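Local coordinates for actin binding protein family protein (Entamoeba histolytica HM-1:IMSS, PDB 6K2F) that probably binds actin monomers and inhibits their polymerisation by sequestering them, this chain being the N-terminal ADF-homology domain of a twinfilin, at residues K11-G19 against I74-L82; S112-G120 against G130-E138. All coordinates share one frame; numbering follows the deposited sequence.

Interaction 1 (K11-G19 against I74-L82)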
ATOM      1  N   LYS A  11      -5.156 -11.238  10.127  1.00 20.07           N
ATOM      2  CA  LYS A  11      -4.973  -9.979   9.373  1.00 18.83           C
ATOM      3  C   LYS A  11      -3.602 -10.016   8.700  1.00 18.25           C
ATOM      4  O   LYS A  11      -3.484  -9.589   7.541  1.00 19.62           O
ATOM      5  CB  LYS A  11      -5.110  -8.761  10.287  1.00 25.04           C
ATOM      6  CG  LYS A  11      -6.505  -8.493  10.839  1.00 41.19           C
ATOM      7  CD  LYS A  11      -7.646  -8.467   9.836  1.00 79.12           C
ATOM      8  CE  LYS A  11      -9.000  -8.473  10.518  1.00 89.25           C
ATOM      9  NZ  LYS A  11      -9.143  -9.624  11.443  1.00 73.00           N
ATOM     10  N   PHE A  12      -2.584 -10.521   9.396  1.00 17.23           N
ATOM     11  CA  PHE A  12      -1.232 -10.684   8.825  1.00 15.22           C
ATOM     12  C   PHE A  12      -1.298 -11.585   7.602  1.00 17.15           C
ATOM     13  O   PHE A  12      -0.794 -11.201   6.532  1.00 16.91           O
ATOM     14  CB  PHE A  12      -0.238 -11.251   9.835  1.00 17.23           C
ATOM     15  CG  PHE A  12       1.113 -11.429   9.200  1.00 17.41           C
ATOM     16  CD1 PHE A  12       1.987 -10.355   9.119  1.00 19.64           C
ATOM     17  CD2 PHE A  12       1.455 -12.628   8.610  1.00 19.58           C
ATOM     18  CE1 PHE A  12       3.219 -10.519   8.507  1.00 25.15           C
ATOM     19  CE2 PHE A  12       2.677 -12.770   7.975  1.00 22.87           C
ATOM     20  CZ  PHE A  12       3.548 -11.712   7.926  1.00 20.71           C
ATOM     21  N   LYS A  13      -1.900 -12.766   7.739  1.00 16.89           N
ATOM     22  CA  LYS A  13      -1.951 -13.728   6.612  1.00 19.25           C
ATOM     23  C   LYS A  13      -2.708 -13.109   5.441  1.00 17.53           C
ATOM     24  O   LYS A  13      -2.294 -13.338   4.312  1.00 21.33           O
ATOM     25  CB  LYS A  13      -2.610 -15.030   7.051  1.00 21.68           C
ATOM     26  CG  LYS A  13      -1.735 -15.872   7.959  1.00 25.59           C
ATOM     27  CD  LYS A  13      -2.466 -17.093   8.501  1.00 32.26           C
ATOM     28  CE  LYS A  13      -1.580 -18.279   8.834  1.00 59.02           C
ATOM     29  NZ  LYS A  13      -0.204 -17.878   9.210  1.00 74.46           N
ATOM     30  N   ASP A  14      -3.777 -12.362   5.723  1.00 20.11           N
ATOM     31  CA  ASP A  14      -4.576 -11.681   4.679  1.00 19.50           C
ATOM     32  C   ASP A  14      -3.700 -10.652   3.957  1.00 18.51           C
ATOM     33  O   ASP A  14      -3.643 -10.684   2.709  1.00 22.25           O
ATOM     34  CB  ASP A  14      -5.841 -11.049   5.251  1.00 26.23           C
ATOM     35  CG  ASP A  14      -6.739 -10.530   4.141  1.00 44.65           C
ATOM     36  OD1 ASP A  14      -6.907 -11.267   3.155  1.00 46.46           O
ATOM     37  OD2 ASP A  14      -7.216  -9.383   4.252  1.00 48.84           O
ATOM     38  N   MET A  15      -3.013  -9.786   4.696  1.00 17.01           N
ATOM     39  CA  MET A  15      -2.153  -8.746   4.083  1.00 21.13           C
ATOM     40  C   MET A  15      -0.980  -9.402   3.349  1.00 18.17           C
ATOM     41  O   MET A  15      -0.634  -8.947   2.236  1.00 19.37           O
ATOM     42  CB  MET A  15      -1.634  -7.773   5.137  1.00 17.48           C
ATOM     43  CG  MET A  15      -1.023  -6.542   4.509  1.00 22.55           C
ATOM     44  SD  MET A  15      -0.550  -5.261   5.706  1.00 21.67           S
ATOM     45  CE  MET A  15      -2.150  -4.794   6.362  1.00 27.82           C
ATOM     46  N   ASN A  16      -0.435 -10.488   3.895  1.00 18.80           N
ATOM     47  CA  ASN A  16       0.692 -11.234   3.290  1.00 17.45           C
ATOM     48  C   ASN A  16       0.247 -11.839   1.954  1.00 18.62           C
ATOM     49  O   ASN A  16       0.975 -11.720   0.961  1.00 19.25           O
ATOM     50  CB  ASN A  16       1.210 -12.324   4.226  1.00 18.48           C
ATOM     51  CG  ASN A  16       2.429 -13.031   3.683  1.00 19.04           C
ATOM     52  OD1 ASN A  16       3.420 -12.389   3.334  1.00 18.64           O
ATOM     53  ND2 ASN A  16       2.359 -14.346   3.570  1.00 22.62           N
ATOM     54  N   SER A  17      -0.902 -12.500   1.919  1.00 19.29           N
ATOM     55  CA  SER A  17      -1.363 -13.232   0.719  1.00 20.89           C
ATOM     56  C   SER A  17      -1.934 -12.264  -0.326  1.00 21.44           C
ATOM     57  O   SER A  17      -1.896 -12.627  -1.514  1.00 23.14           O
ATOM     58  CB  SER A  17      -2.351 -14.299   1.111  1.00 27.22           C
ATOM     59  OG  SER A  17      -3.548 -13.714   1.607  1.00 32.06           O
ATOM     60  N   SER A  18      -2.518 -11.130   0.087  1.00 23.22           N
ATOM     61  CA  SER A  18      -3.269 -10.210  -0.817  1.00 20.09           C
ATOM     62  C   SER A  18      -2.391  -9.026  -1.203  1.00 18.43           C
ATOM     63  O   SER A  18      -2.737  -8.344  -2.163  1.00 22.34           O
ATOM     64  CB  SER A  18      -4.547  -9.759  -0.173  1.00 26.03           C
ATOM     65  OG  SER A  18      -5.292 -10.872   0.305  1.00 34.70           O
ATOM     66  N   GLY A  19      -1.310  -8.764  -0.456  1.00 21.53           N
ATOM     67  CA  GLY A  19      -0.378  -7.663  -0.752  1.00 19.21           C
ATOM     68  C   GLY A  19      -1.029  -6.293  -0.645  1.00 20.17           C
ATOM     69  O   GLY A  19      -0.438  -5.338  -1.154  1.00 21.74           O
ATOM     70  N   ILE A  74       7.749 -19.271  -0.315  1.00 36.39           N
ATOM     71  CA  ILE A  74       7.340 -20.300   0.686  1.00 35.29           C
ATOM     72  C   ILE A  74       5.866 -20.102   1.055  1.00 42.43           C
ATOM     73  O   ILE A  74       5.184 -21.112   1.235  1.00 47.53           O
ATOM     74  CB  ILE A  74       8.292 -20.280   1.902  1.00 42.96           C
ATOM     75  CG1 ILE A  74       9.697 -20.714   1.464  1.00 51.74           C
ATOM     76  CG2 ILE A  74       7.745 -21.133   3.041  1.00 44.10           C
ATOM     77  CD1 ILE A  74      10.767 -20.643   2.528  1.00 60.90           C
ATOM     78  N   THR A  75       5.391 -18.860   1.159  1.00 27.23           N
ATOM     79  CA  THR A  75       4.026 -18.515   1.627  1.00 30.24           C
ATOM     80  C   THR A  75       3.213 -17.893   0.490  1.00 25.63           C
ATOM     81  O   THR A  75       2.035 -17.508   0.750  1.00 30.25           O
ATOM     82  CB  THR A  75       4.079 -17.517   2.787  1.00 28.48           C
ATOM     83  OG1 THR A  75       4.577 -16.278   2.270  1.00 27.82           O
ATOM     84  CG2 THR A  75       4.945 -18.002   3.929  1.00 34.34           C
ATOM     85  N   ASN A  76       3.832 -17.690  -0.684  1.00 24.47           N
ATOM     86  CA  ASN A  76       3.135 -17.101  -1.863  1.00 24.52           C
ATOM     87  C   ASN A  76       2.708 -15.689  -1.477  1.00 24.47           C
ATOM     88  O   ASN A  76       1.721 -15.172  -2.019  1.00 29.90           O
ATOM     89  CB  ASN A  76       1.943 -17.954  -2.305  1.00 28.51           C
ATOM     90  CG  ASN A  76       1.401 -17.589  -3.664  1.00 31.37           C
ATOM     91  OD1 ASN A  76       0.202 -17.751  -3.926  1.00 33.80           O
ATOM     92  ND2 ASN A  76       2.281 -17.149  -4.540  1.00 26.32           N
ATOM     93  N   GLY A  77       3.465 -15.107  -0.559  1.00 24.73           N
ATOM     94  CA  GLY A  77       3.216 -13.761  -0.040  1.00 21.90           C
ATOM     95  C   GLY A  77       4.465 -12.911  -0.184  1.00 21.13           C
ATOM     96  O   GLY A  77       5.060 -12.937  -1.251  1.00 21.11           O
ATOM     97  N   TYR A  78       4.860 -12.253   0.892  1.00 17.79           N
ATOM     98  CA  TYR A  78       5.965 -11.271   0.901  1.00 15.88           C
ATOM     99  C   TYR A  78       6.921 -11.566   2.058  1.00 17.82           C
ATOM    100  O   TYR A  78       6.538 -12.185   3.068  1.00 17.41           O
ATOM    101  CB  TYR A  78       5.387  -9.870   1.050  1.00 16.10           C
ATOM    102  CG  TYR A  78       4.859  -9.258  -0.219  1.00 19.60           C
ATOM    103  CD1 TYR A  78       5.724  -8.602  -1.078  1.00 19.55           C
ATOM    104  CD2 TYR A  78       3.514  -9.293  -0.558  1.00 25.62           C
ATOM    105  CE1 TYR A  78       5.276  -7.970  -2.221  1.00 25.82           C
ATOM    106  CE2 TYR A  78       3.050  -8.657  -1.702  1.00 24.28           C
ATOM    107  CZ  TYR A  78       3.935  -8.007  -2.546  1.00 26.00           C
ATOM    108  OH  TYR A  78       3.538  -7.360  -3.698  1.00 29.38           O
ATOM    109  N   LYS A  79       8.137 -11.042   1.940  1.00 16.39           N
ATOM    110  CA  LYS A  79       9.068 -10.854   3.075  1.00 17.91           C
ATOM    111  C   LYS A  79       8.693  -9.567   3.821  1.00 17.94           C
ATOM    112  O   LYS A  79       8.236  -8.610   3.196  1.00 15.37           O
ATOM    113  CB  LYS A  79      10.500 -10.792   2.554  1.00 20.10           C
ATOM    114  CG  LYS A  79      11.000 -12.089   1.933  1.00 25.72           C
ATOM    115  CD  LYS A  79      11.810 -12.885   2.881  1.00 31.65           C
ATOM    116  CE  LYS A  79      12.338 -14.190   2.325  1.00 47.84           C
ATOM    117  NZ  LYS A  79      13.028 -14.936   3.400  1.00 50.65           N
ATOM    118  N   TRP A  80       8.869  -9.562   5.132  1.00 15.81           N
ATOM    119  CA  TRP A  80       8.487  -8.445   6.028  1.00 14.71           C
ATOM    120  C   TRP A  80       9.693  -7.989   6.853  1.00 12.41           C
ATOM    121  O   TRP A  80      10.679  -8.729   6.967  1.00 16.24           O
ATOM    122  CB  TRP A  80       7.365  -8.899   6.959  1.00 14.65           C
ATOM    123  CG  TRP A  80       6.083  -9.238   6.261  1.00 12.35           C
ATOM    124  CD1 TRP A  80       5.844 -10.285   5.425  1.00 14.38           C
ATOM    125  CD2 TRP A  80       4.866  -8.485   6.326  1.00 14.01           C
ATOM    126  NE1 TRP A  80       4.558 -10.238   4.968  1.00 13.91           N
ATOM    127  CE2 TRP A  80       3.927  -9.150   5.503  1.00 14.53           C
ATOM    128  CE3 TRP A  80       4.449  -7.367   7.052  1.00 12.55           C
ATOM    129  CZ2 TRP A  80       2.615  -8.705   5.374  1.00 14.28           C
ATOM    130  CZ3 TRP A  80       3.151  -6.938   6.931  1.00 15.01           C
ATOM    131  CH2 TRP A  80       2.250  -7.590   6.092  1.00 18.71           C
ATOM    132  N   LEU A  81       9.577  -6.785   7.395  1.00 14.05           N
ATOM    133  CA  LEU A  81      10.440  -6.299   8.489  1.00 12.82           C
ATOM    134  C   LEU A  81       9.654  -6.401   9.786  1.00 14.48           C
ATOM    135  O   LEU A  81       8.451  -6.076   9.803  1.00 14.26           O
ATOM    136  CB  LEU A  81      10.830  -4.839   8.263  1.00 15.32           C
ATOM    137  CG  LEU A  81      11.317  -4.482   6.870  1.00 14.46           C
ATOM    138  CD1 LEU A  81      11.516  -2.979   6.787  1.00 19.05           C
ATOM    139  CD2 LEU A  81      12.563  -5.250   6.527  1.00 16.18           C
ATOM    140  N   LEU A  82      10.327  -6.823  10.840  1.00 13.36           N
ATOM    141  CA  LEU A  82       9.776  -6.695  12.202  1.00 14.28           C
ATOM    142  C   LEU A  82      10.454  -5.480  12.820  1.00 13.52           C
ATOM    143  O   LEU A  82      11.671  -5.532  13.042  1.00 15.73           O
ATOM    144  CB  LEU A  82      10.047  -7.970  13.000  1.00 14.60           C
ATOM    145  CG  LEU A  82       9.627  -7.871  14.473  1.00 20.81           C
ATOM    146  CD1 LEU A  82       8.157  -7.516  14.619  1.00 25.72           C
ATOM    147  CD2 LEU A  82       9.957  -9.165  15.189  1.00 26.87           C
TER
HETATM  148  O   HOH W   1       5.616 -14.636   3.935  1.00 22.55           O
HETATM  149  O   HOH W   2      -0.973 -14.757  -2.575  1.00 25.94           O
HETATM  150  O   HOH W   3       1.436  -5.381  -3.283  1.00 23.74           O

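Interaction 2 (S112-G120 against G130-E138)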
ATOM      1  N   SER A 112      10.599 -17.917   7.207  1.00 31.67           N
ATOM      2  CA  SER A 112      10.839 -17.264   5.890  1.00 38.09           C
ATOM      3  C   SER A 112      10.281 -15.837   5.896  1.00 31.31           C
ATOM      4  O   SER A 112      10.606 -15.061   4.991  1.00 28.21           O
ATOM      5  CB  SER A 112      10.248 -18.055   4.740  1.00 29.77           C
ATOM      6  OG  SER A 112       8.824 -17.970   4.733  1.00 36.76           O
ATOM      7  N   THR A 113       9.453 -15.503   6.883  1.00 23.01           N
ATOM      8  CA  THR A 113       8.596 -14.300   6.846  1.00 22.29           C
ATOM      9  C   THR A 113       9.461 -13.041   6.884  1.00 18.57           C
ATOM     10  O   THR A 113       9.142 -12.088   6.141  1.00 20.73           O
ATOM     11  CB  THR A 113       7.628 -14.274   8.032  1.00 32.47           C
ATOM     12  OG1 THR A 113       6.828 -15.458   7.958  1.00 37.22           O
ATOM     13  CG2 THR A 113       6.771 -13.024   8.055  1.00 32.41           C
ATOM     14  N   PHE A 114      10.426 -12.979   7.796  1.00 18.59           N
ATOM     15  CA  PHE A 114      11.110 -11.705   8.143  1.00 18.72           C
ATOM     16  C   PHE A 114      12.485 -11.647   7.495  1.00 21.06           C
ATOM     17  O   PHE A 114      13.342 -12.508   7.711  1.00 29.16           O
ATOM     18  CB  PHE A 114      11.167 -11.500   9.652  1.00 21.10           C
ATOM     19  CG  PHE A 114       9.785 -11.357  10.220  1.00 16.70           C
ATOM     20  CD1 PHE A 114       9.093 -10.167  10.079  1.00 17.15           C
ATOM     21  CD2 PHE A 114       9.157 -12.436  10.824  1.00 25.26           C
ATOM     22  CE1 PHE A 114       7.814 -10.034  10.580  1.00 16.66           C
ATOM     23  CE2 PHE A 114       7.874 -12.302  11.316  1.00 24.59           C
ATOM     24  CZ  PHE A 114       7.208 -11.109  11.193  1.00 22.91           C
ATOM     25  N   LEU A 115      12.662 -10.615   6.689  1.00 17.90           N
ATOM     26  CA  LEU A 115      13.961 -10.310   6.048  1.00 19.87           C
ATOM     27  C   LEU A 115      14.886  -9.778   7.143  1.00 18.50           C
ATOM     28  O   LEU A 115      16.039 -10.245   7.249  1.00 20.74           O
ATOM     29  CB  LEU A 115      13.678  -9.270   4.961  1.00 22.70           C
ATOM     30  CG  LEU A 115      14.876  -8.800   4.150  1.00 32.19           C
ATOM     31  CD1 LEU A 115      15.304  -9.876   3.171  1.00 38.00           C
ATOM     32  CD2 LEU A 115      14.542  -7.510   3.422  1.00 31.31           C
ATOM     33  N   TYR A 116      14.371  -8.858   7.964  1.00 15.90           N
ATOM     34  CA  TYR A 116      15.131  -8.266   9.082  1.00 16.77           C
ATOM     35  C   TYR A 116      14.221  -8.067  10.288  1.00 17.58           C
ATOM     36  O   TYR A 116      13.026  -7.774  10.116  1.00 14.87           O
ATOM     37  CB  TYR A 116      15.668  -6.882   8.716  1.00 17.61           C
ATOM     38  CG  TYR A 116      16.654  -6.888   7.584  1.00 19.74           C
ATOM     39  CD1 TYR A 116      17.854  -7.572   7.698  1.00 21.59           C
ATOM     40  CD2 TYR A 116      16.378  -6.222   6.402  1.00 20.65           C
ATOM     41  CE1 TYR A 116      18.772  -7.582   6.666  1.00 25.53           C
ATOM     42  CE2 TYR A 116      17.284  -6.238   5.356  1.00 20.00           C
ATOM     43  CZ  TYR A 116      18.476  -6.912   5.493  1.00 25.34           C
ATOM     44  OH  TYR A 116      19.385  -6.904   4.474  1.00 32.54           O
ATOM     45  N   GLU A 117      14.828  -8.155  11.464  1.00 16.46           N
ATOM     46  CA  GLU A 117      14.211  -7.714  12.729  1.00 16.48           C
ATOM     47  C   GLU A 117      15.021  -6.504  13.173  1.00 17.13           C
ATOM     48  O   GLU A 117      16.237  -6.675  13.413  1.00 22.98           O
ATOM     49  CB  GLU A 117      14.184  -8.878  13.707  1.00 19.37           C
ATOM     50  CG  GLU A 117      13.416 -10.080  13.162  1.00 26.55           C
ATOM     51  CD  GLU A 117      13.234 -11.203  14.170  1.00 45.18           C
ATOM     52  OE1 GLU A 117      13.670 -11.017  15.317  1.00 37.03           O
ATOM     53  OE2 GLU A 117      12.662 -12.259  13.804  1.00 30.65           O
ATOM     54  N   ILE A 118      14.384  -5.354  13.299  1.00 14.61           N
ATOM     55  CA  ILE A 118      15.035  -4.050  13.587  1.00 13.86           C
ATOM     56  C   ILE A 118      14.579  -3.563  14.963  1.00 16.84           C
ATOM     57  O   ILE A 118      13.401  -3.165  15.122  1.00 16.51           O
ATOM     58  CB  ILE A 118      14.762  -3.020  12.489  1.00 16.58           C
ATOM     59  CG1 ILE A 118      15.172  -3.563  11.126  1.00 21.51           C
ATOM     60  CG2 ILE A 118      15.465  -1.712  12.821  1.00 22.06           C
ATOM     61  CD1 ILE A 118      14.841  -2.651   9.972  1.00 20.84           C
ATOM     62  N   HIS A 119      15.498  -3.596  15.921  1.00 17.33           N
ATOM     63  CA  HIS A 119      15.243  -3.107  17.295  1.00 16.35           C
ATOM     64  C   HIS A 119      15.616  -1.627  17.343  1.00 18.09           C
ATOM     65  O   HIS A 119      16.731  -1.289  16.934  1.00 25.12           O
ATOM     66  CB  HIS A 119      16.035  -3.962  18.276  1.00 17.13           C
ATOM     67  CG  HIS A 119      15.888  -3.555  19.697  1.00 20.45           C
ATOM     68  ND1 HIS A 119      15.194  -4.329  20.605  1.00 25.03           N
ATOM     69  CD2 HIS A 119      16.380  -2.498  20.380  1.00 27.00           C
ATOM     70  CE1 HIS A 119      15.250  -3.740  21.795  1.00 20.80           C
ATOM     71  NE2 HIS A 119      15.967  -2.624  21.685  1.00 30.04           N
ATOM     72  N   GLY A 120      14.704  -0.756  17.753  1.00 15.78           N
ATOM     73  CA  GLY A 120      14.976   0.687  17.846  1.00 14.95           C
ATOM     74  C   GLY A 120      14.454   1.227  19.155  1.00 15.15           C
ATOM     75  O   GLY A 120      13.549   0.611  19.716  1.00 14.71           O
ATOM     76  N   GLY A 130      16.126   5.858   9.154  1.00 17.16           N
ATOM     77  CA  GLY A 130      16.472   4.841  10.151  1.00 17.38           C
ATOM     78  C   GLY A 130      16.731   3.497   9.490  1.00 17.00           C
ATOM     79  O   GLY A 130      17.675   2.776   9.896  1.00 18.61           O
ATOM     80  N   TYR A 131      15.957   3.174   8.456  1.00 16.77           N
ATOM     81  CA  TYR A 131      16.115   1.892   7.725  1.00 17.02           C
ATOM     82  C   TYR A 131      17.462   1.874   7.003  1.00 16.11           C
ATOM     83  O   TYR A 131      18.184   0.856   7.037  1.00 19.49           O
ATOM     84  CB  TYR A 131      14.962   1.711   6.738  1.00 18.16           C
ATOM     85  CG  TYR A 131      14.973   0.380   6.039  1.00 20.04           C
ATOM     86  CD1 TYR A 131      14.957  -0.792   6.773  1.00 21.46           C
ATOM     87  CD2 TYR A 131      15.066   0.297   4.664  1.00 22.06           C
ATOM     88  CE1 TYR A 131      15.002  -2.026   6.145  1.00 21.00           C
ATOM     89  CE2 TYR A 131      15.102  -0.930   4.021  1.00 19.32           C
ATOM     90  CZ  TYR A 131      15.076  -2.091   4.766  1.00 20.15           C
ATOM     91  OH  TYR A 131      15.090  -3.301   4.138  1.00 24.94           O
ATOM     92  N   GLU A 132      17.790   2.969   6.318  1.00 17.09           N
ATOM     93  CA  GLU A 132      19.078   3.067   5.576  1.00 22.40           C
ATOM     94  C   GLU A 132      20.234   2.936   6.578  1.00 20.31           C
ATOM     95  O   GLU A 132      21.200   2.241   6.275  1.00 21.20           O
ATOM     96  CB  GLU A 132      19.100   4.356   4.765  1.00 27.97           C
ATOM     97  CG  GLU A 132      18.084   4.359   3.623  1.00 38.65           C
ATOM     98  CD  GLU A 132      18.300   3.329   2.516  1.00119.67           C
ATOM     99  OE1 GLU A 132      19.420   2.776   2.421  1.00 70.63           O
ATOM    100  OE2 GLU A 132      17.343   3.081   1.737  1.00 48.11           O
ATOM    101  N   ALA A 133      20.109   3.528   7.765  1.00 21.01           N
ATOM    102  CA  ALA A 133      21.157   3.454   8.810  1.00 22.35           C
ATOM    103  C   ALA A 133      21.304   2.010   9.288  1.00 22.05           C
ATOM    104  O   ALA A 133      22.444   1.563   9.477  1.00 24.31           O
ATOM    105  CB  ALA A 133      20.828   4.381   9.955  1.00 23.71           C
ATOM    106  N   PHE A 134      20.187   1.313   9.477  1.00 21.05           N
ATOM    107  CA  PHE A 134      20.191  -0.120   9.874  1.00 22.34           C
ATOM    108  C   PHE A 134      20.941  -0.929   8.812  1.00 22.65           C
ATOM    109  O   PHE A 134      21.811  -1.755   9.170  1.00 23.02           O
ATOM    110  CB  PHE A 134      18.777  -0.670  10.052  1.00 19.71           C
ATOM    111  CG  PHE A 134      18.741  -2.178  10.154  1.00 19.30           C
ATOM    112  CD1 PHE A 134      19.037  -2.825  11.346  1.00 25.12           C
ATOM    113  CD2 PHE A 134      18.474  -2.956   9.046  1.00 20.43           C
ATOM    114  CE1 PHE A 134      19.015  -4.207  11.426  1.00 25.10           C
ATOM    115  CE2 PHE A 134      18.469  -4.344   9.117  1.00 28.12           C
ATOM    116  CZ  PHE A 134      18.732  -4.967  10.312  1.00 29.55           C
ATOM    117  N   LEU A 135      20.633  -0.698   7.531  1.00 19.73           N
ATOM    118  CA  LEU A 135      21.218  -1.511   6.433  1.00 21.60           C
ATOM    119  C   LEU A 135      22.731  -1.314   6.393  1.00 24.66           C
ATOM    120  O   LEU A 135      23.454  -2.277   6.096  1.00 29.66           O
ATOM    121  CB  LEU A 135      20.570  -1.132   5.097  1.00 20.59           C
ATOM    122  CG  LEU A 135      19.136  -1.603   4.904  1.00 22.88           C
ATOM    123  CD1 LEU A 135      18.627  -1.157   3.551  1.00 23.33           C
ATOM    124  CD2 LEU A 135      19.027  -3.114   5.052  1.00 27.98           C
ATOM    125  N   ARG A 136      23.202  -0.106   6.686  1.00 24.20           N
ATOM    126  CA  ARG A 136      24.648   0.218   6.573  1.00 29.40           C
ATOM    127  C   ARG A 136      25.447  -0.613   7.597  1.00 33.56           C
ATOM    128  O   ARG A 136      26.638  -0.820   7.339  1.00 38.29           O
ATOM    129  CB  ARG A 136      24.801   1.746   6.622  1.00 34.59           C
ATOM    130  CG  ARG A 136      24.430   2.406   5.301  1.00 36.75           C
ATOM    131  CD  ARG A 136      24.311   3.919   5.279  1.00 48.92           C
ATOM    132  NE  ARG A 136      24.814   4.523   6.504  1.00 48.78           N
ATOM    133  CZ  ARG A 136      24.164   5.406   7.266  1.00 85.70           C
ATOM    134  NH1 ARG A 136      22.959   5.845   6.928  1.00 40.79           N
ATOM    135  NH2 ARG A 136      24.735   5.855   8.373  1.00 53.39           N
ATOM    136  N   HIS A 137      24.820  -1.148   8.659  1.00 32.57           N
ATOM    137  CA  HIS A 137      25.502  -1.841   9.786  1.00 45.04           C
ATOM    138  C   HIS A 137      24.972  -3.265  10.027  1.00 72.36           C
ATOM    139  O   HIS A 137      25.409  -3.891  11.027  1.00 47.19           O
ATOM    140  CB  HIS A 137      25.367  -1.001  11.059  1.00 44.80           C
ATOM    141  CG  HIS A 137      25.923   0.373  10.911  1.00 36.76           C
ATOM    142  ND1 HIS A 137      25.108   1.475  10.741  1.00 65.44           N
ATOM    143  CD2 HIS A 137      27.198   0.828  10.891  1.00 42.14           C
ATOM    144  CE1 HIS A 137      25.854   2.557  10.635  1.00 63.97           C
ATOM    145  NE2 HIS A 137      27.143   2.187  10.725  1.00 51.00           N
ATOM    146  N   GLU A 138      24.092  -3.796   9.171  1.00 36.25           N
ATOM    147  CA  GLU A 138      23.532  -5.159   9.392  1.00 51.31           C
ATOM    148  C   GLU A 138      24.611  -6.208   9.068  1.00 47.24           C
ATOM    149  O   GLU A 138      25.196  -6.296   7.977  1.00 46.24           O
ATOM    150  CB  GLU A 138      22.242  -5.323   8.596  1.00 55.74           C
ATOM    151  CG  GLU A 138      22.472  -5.437   7.107  1.00 60.85           C
ATOM    152  CD  GLU A 138      22.812  -6.837   6.634  1.00 93.74           C
ATOM    153  OE1 GLU A 138      22.591  -7.796   7.400  1.00 48.71           O
ATOM    154  OE2 GLU A 138      23.310  -6.967   5.500  1.00 71.79           O
TER

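Interaction 1 (K11-G19 against I74-L82)
N16 reaches from the last turn of helix 6-18 to the start of strand 77-85, and its amide oxygen takes two hydrogen bonds there. Y78 N lies 2.8 Å from N16 OD1 with a nearly straight N-H...O angle of 168°, and W80 NE1 lies 2.9 Å from the same N16 OD1, which sits in the plane of the indole. The two donors approach from opposite faces of the amide plane, both well out of it, and together they fix the rotation of the carboxamide. Asparagine suits the place: its CG lies anti to the backbone N (chi1 -176°), and its short chain brings a strong acceptor to the indole N-H, a donor that would be costly to bury without a partner.

Beside these two hydrogen bonds, F12 CE1 stands over the centre of the indole, 3.4 Å from W80 CE2. The ring planes are inclined at 44°, neither stacked nor perpendicular. M15 SD approaches the indole from its rim, 3.7 Å from W80 CH2, a Met-aromatic contact at the edge.

Where the helix ends the two backbones come close, and glycines stand at both sides. N16 O is only 3.2 Å from G77 CA, an approach this close being possible at a glycine; G19, with positive phi, places its CA 3.7 Å from Y78 CE2. A water lies between S17 O and N76 O, within hydrogen-bonding distance of both. Farther out, L65 and T113 also pack on F12, and N76 and G77 form a G1 beta bulge opposite D72. The whole is a helix laid across a strand of the central mixed sheet, the layered packing of the ADF-homology fold.

Interaction 2 (S112-G120 against G130-E138)
Packing of the C-terminal helix 127-137 against an outer strand of the central sheet, part of the alpha/beta layering of the ADF-homology fold, is carried here by Y116 and I118 on the strand and by Y131, F134 and L135 on the helix. No hydrogen bond crosses between the segments; aromatic and aliphatic surfaces do the work.

F134 is central. With chi1 at 167° its ring swings away from its own N-H and out from the helix to the strand, where it meets two neighbours in different ways. Its edge is turned to the face of Y116 in a T-shaped pair, with planes at 71° and F134 CE2 3.5 Å from Y116 CG. Its own face receives I118: CG1 of that residue sits 3.7 Å from the centroid of the F134 ring and almost exactly on the ring normal, a CH-pi contact. A flat ring can offer edge and face at once, and the beta-branched isoleucine, a residue at home in strands, supplies methylene and methyl groups to cover it.

The tip of I118 goes on to Y131, with I118 CD1 3.7 Å from Y131 CD1 and in the plane of that ring, at its edge. Y131 OH lies 3.9 Å from Y116 CE2, near the plane of the Y116 ring, at its edge. L135 CD2 comes within 3.6 Å of Y116 CE2, and the last residue, E138, brings OE1 to 3.9 Å from Y116 CE1, a loose contact.

Y116 and I118 point to the helix, while E117 between them points away and forms a salt bridge with R106 of helix 103-109. Backbone bonds tie Y116 and I118 to L82 in the parallel strand 77-85, and Y131 also packs on L81 of that strand.

How the interactions relate
From the N terminus, helix 6-18 comes first, and interaction 1 closes a long loop when strand 77-85 returns to it, after the chain has built strands 23-29, 32-39 and 62-68. Helices 92-101 and 103-109 then lead to strand 114-120, and interaction 2 closes a much shorter loop with the C-terminal helix. The two loops follow in series, neither nested nor crossed, and their centres lie about 18 Å apart. They meet through the sheet: strands 77-85 and 114-120 are parallel neighbours, W80 N probably bonds to T113 O just ahead of the second strand, and I74 packs on S112. The first and last helices are thus tied to adjacent strands.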